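Local coordinates for protein bifunctional endomannanase/endoglucanase (PDB 3W0K) that probably cleaves internal linkages of mannan and cellulose-type glucan chains, as a bifunctional endomannanase and endoglucanase of glycoside hydrolase family 5, at residues A[219-222]-A[223-227]. Numbering follows the deposited sequence.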
ATOM      1  N   GLU A 219      -1.114 -25.437  -8.693  1.00 29.35           N
ATOM      2  CA  GLU A 219      -1.425 -24.404  -9.676  1.00 28.33           C
ATOM      3  C   GLU A 219      -2.785 -23.814  -9.303  1.00 26.33           C
ATOM      4  O   GLU A 219      -3.772 -24.540  -9.173  1.00 25.34           O
ATOM      5  CB  GLU A 219      -1.464 -24.996 -11.088  1.00 31.41           C
ATOM      6  CG  GLU A 219      -1.574 -23.951 -12.192  1.00 35.88           C
ATOM      7  CD  GLU A 219      -1.473 -24.546 -13.587  1.00 38.68           C
ATOM      8  OE1 GLU A 219      -0.622 -25.437 -13.804  1.00 40.18           O
ATOM      9  OE2 GLU A 219      -2.241 -24.111 -14.472  1.00 41.26           O
ATOM     10  N   PRO A 220      -2.844 -22.488  -9.091  1.00 23.96           N
ATOM     11  CA  PRO A 220      -4.085 -21.809  -8.720  1.00 22.99           C
ATOM     12  C   PRO A 220      -5.246 -21.991  -9.684  1.00 21.87           C
ATOM     13  O   PRO A 220      -5.081 -21.959 -10.905  1.00 22.78           O
ATOM     14  CB  PRO A 220      -3.667 -20.337  -8.656  1.00 22.80           C
ATOM     15  CG  PRO A 220      -2.232 -20.403  -8.312  1.00 23.41           C
ATOM     16  CD  PRO A 220      -1.743 -21.519  -9.194  1.00 24.52           C
ATOM     17  N   TYR A 221      -6.419 -22.200  -9.102  1.00 20.92           N
ATOM     18  CA  TYR A 221      -7.670 -22.342  -9.829  1.00 19.70           C
ATOM     19  C   TYR A 221      -8.651 -21.513  -9.006  1.00 19.60           C
ATOM     20  O   TYR A 221      -8.442 -21.311  -7.807  1.00 19.95           O
ATOM     21  CB  TYR A 221      -8.105 -23.811  -9.921  1.00 21.15           C
ATOM     22  CG  TYR A 221      -8.164 -24.530  -8.596  1.00 20.37           C
ATOM     23  CD1 TYR A 221      -9.350 -24.594  -7.869  1.00 21.47           C
ATOM     24  CD2 TYR A 221      -7.025 -25.131  -8.059  1.00 22.30           C
ATOM     25  CE1 TYR A 221      -9.403 -25.235  -6.636  1.00 20.85           C
ATOM     26  CE2 TYR A 221      -7.067 -25.777  -6.826  1.00 22.47           C
ATOM     27  CZ  TYR A 221      -8.259 -25.822  -6.121  1.00 22.38           C
ATOM     28  OH  TYR A 221      -8.303 -26.436  -4.893  1.00 24.25           O
ATOM     29  N   TYR A 222      -9.698 -21.007  -9.642  1.00 17.98           N
ATOM     30  CA  TYR A 222     -10.663 -20.168  -8.945  1.00 18.08           C
ATOM     31  C   TYR A 222     -11.973 -20.148  -9.733  1.00 17.44           C
ATOM     32  O   TYR A 222     -11.954 -20.161 -10.964  1.00 19.40           O
ATOM     33  CB  TYR A 222     -10.078 -18.749  -8.819  1.00 17.06           C
ATOM     34  CG  TYR A 222     -10.800 -17.858  -7.842  1.00 15.45           C
ATOM     35  CD1 TYR A 222     -10.572 -17.966  -6.468  1.00 14.53           C
ATOM     36  CD2 TYR A 222     -11.743 -16.934  -8.284  1.00 14.69           C
ATOM     37  CE1 TYR A 222     -11.272 -17.180  -5.561  1.00 14.76           C
ATOM     38  CE2 TYR A 222     -12.447 -16.146  -7.389  1.00 14.88           C
ATOM     39  CZ  TYR A 222     -12.211 -16.275  -6.028  1.00 13.41           C
ATOM     40  OH  TYR A 222     -12.933 -15.514  -5.143  1.00 15.56           O
ATOM     41  N   PRO A 223     -13.126 -20.083  -9.041  1.00 17.67           N
ATOM     42  CA  PRO A 223     -13.334 -20.023  -7.589  1.00 17.04           C
ATOM     43  C   PRO A 223     -13.168 -21.346  -6.844  1.00 17.96           C
ATOM     44  O   PRO A 223     -12.832 -22.374  -7.433  1.00 17.71           O
ATOM     45  CB  PRO A 223     -14.769 -19.519  -7.484  1.00 18.15           C
ATOM     46  CG  PRO A 223     -15.423 -20.215  -8.636  1.00 18.63           C
ATOM     47  CD  PRO A 223     -14.420 -19.997  -9.746  1.00 17.84           C
ATOM     48  N   ASP A 224     -13.404 -21.285  -5.534  1.00 17.81           N
ATOM     49  CA  ASP A 224     -13.320 -22.434  -4.635  1.00 18.92           C
ATOM     50  C   ASP A 224     -11.918 -23.021  -4.486  1.00 20.12           C
ATOM     51  O   ASP A 224     -11.743 -24.240  -4.447  1.00 21.18           O
ATOM     52  CB  ASP A 224     -14.321 -23.518  -5.055  1.00 19.55           C
ATOM     53  CG  ASP A 224     -15.766 -23.032  -5.029  1.00 20.69           C
ATOM     54  OD1 ASP A 224     -16.046 -21.944  -4.481  1.00 19.74           O
ATOM     55  OD2 ASP A 224     -16.634 -23.752  -5.564  1.00 21.85           O
ATOM     56  N   LEU A 225     -10.927 -22.142  -4.366  1.00 19.40           N
ATOM     57  CA  LEU A 225      -9.540 -22.565  -4.205  1.00 19.03           C
ATOM     58  C   LEU A 225      -9.323 -23.068  -2.783  1.00 20.29           C
ATOM     59  O   LEU A 225      -9.596 -22.354  -1.818  1.00 19.55           O
ATOM     60  CB  LEU A 225      -8.586 -21.399  -4.492  1.00 18.74           C
ATOM     61  CG  LEU A 225      -7.090 -21.623  -4.242  1.00 17.69           C
ATOM     62  CD1 LEU A 225      -6.566 -22.747  -5.117  1.00 20.42           C
ATOM     63  CD2 LEU A 225      -6.321 -20.341  -4.523  1.00 19.75           C
ATOM     64  N   LEU A 226      -8.862 -24.309  -2.663  1.00 21.95           N
ATOM     65  CA  LEU A 226      -8.601 -24.898  -1.358  1.00 24.53           C
ATOM     66  C   LEU A 226      -7.205 -24.470  -0.915  1.00 23.88           C
ATOM     67  O   LEU A 226      -6.217 -24.739  -1.599  1.00 24.57           O
ATOM     68  CB  LEU A 226      -8.710 -26.427  -1.428  1.00 25.62           C
ATOM     69  CG  LEU A 226      -8.743 -27.256  -0.133  1.00 27.78           C
ATOM     70  CD1 LEU A 226      -7.352 -27.431   0.443  1.00 30.02           C
ATOM     71  CD2 LEU A 226      -9.688 -26.625   0.883  1.00 28.64           C
ATOM     72  N   TRP A 227      -7.140 -23.789   0.224  1.00 24.38           N
ATOM     73  CA  TRP A 227      -5.879 -23.305   0.773  1.00 25.57           C
ATOM     74  C   TRP A 227      -5.976 -23.259   2.293  1.00 26.42           C
ATOM     75  O   TRP A 227      -6.887 -22.641   2.845  1.00 26.93           O
ATOM     76  CB  TRP A 227      -5.570 -21.911   0.214  1.00 23.61           C
ATOM     77  CG  TRP A 227      -4.317 -21.283   0.750  1.00 22.96           C
ATOM     78  CD1 TRP A 227      -3.075 -21.850   0.822  1.00 22.09           C
ATOM     79  CD2 TRP A 227      -4.184 -19.956   1.276  1.00 21.99           C
ATOM     80  NE1 TRP A 227      -2.178 -20.957   1.360  1.00 22.06           N
ATOM     81  CE2 TRP A 227      -2.832 -19.788   1.648  1.00 21.19           C
ATOM     82  CE3 TRP A 227      -5.076 -18.894   1.469  1.00 21.77           C
ATOM     83  CZ2 TRP A 227      -2.351 -18.598   2.205  1.00 21.32           C
ATOM     84  CZ3 TRP A 227      -4.598 -17.711   2.024  1.00 21.75           C
ATOM     85  CH2 TRP A 227      -3.247 -17.574   2.384  1.00 21.50           C
TER
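The backbone N of L226 donates a nearly straight hydrogen bond to Y221 OH, 3.1 Å away with 165° at the hydrogen, and L226 CB packs against the same hydroxyl. The Y221 ring reaches it because CG sits between the backbone N and the carbonyl carbon (chi1 53°), which folds the side chain back over the turn. L225 CD1 then lies over one face of this ring, 3.7 Å from its centroid, a CH-pi contact, while D224 O meets the ring edge 3.4 Å from CE1. Y221 O is buried against L225 CB and finds no polar partner.

The peptide bond between Y222 and P223 is cis. With CG anti to the backbone N (chi1 -166°), the Y222 ring lies across the proline, and P223 CA sits under one ring face, 3.5 Å from the centroid. L225 CB approaches that ring at its edge. Beyond the turn, Y222 meets W273 edge-to-face and hydrogen-bonds D276, both on helix 267-284. An alanine in place of Y222 would probably leave P223 CA without its aromatic cover, weaken the preference for the cis peptide and deprive D276 of its hydroxyl partner.

D224, with left-handed backbone angles, and L225 pair jointly with W232 as a G1 beta bulge where this cis-proline turn enters the two-stranded antiparallel hairpin 225-227/230-232, an excursion between strands 192-197 and 254-259 of the (beta/alpha)8 TIM barrel.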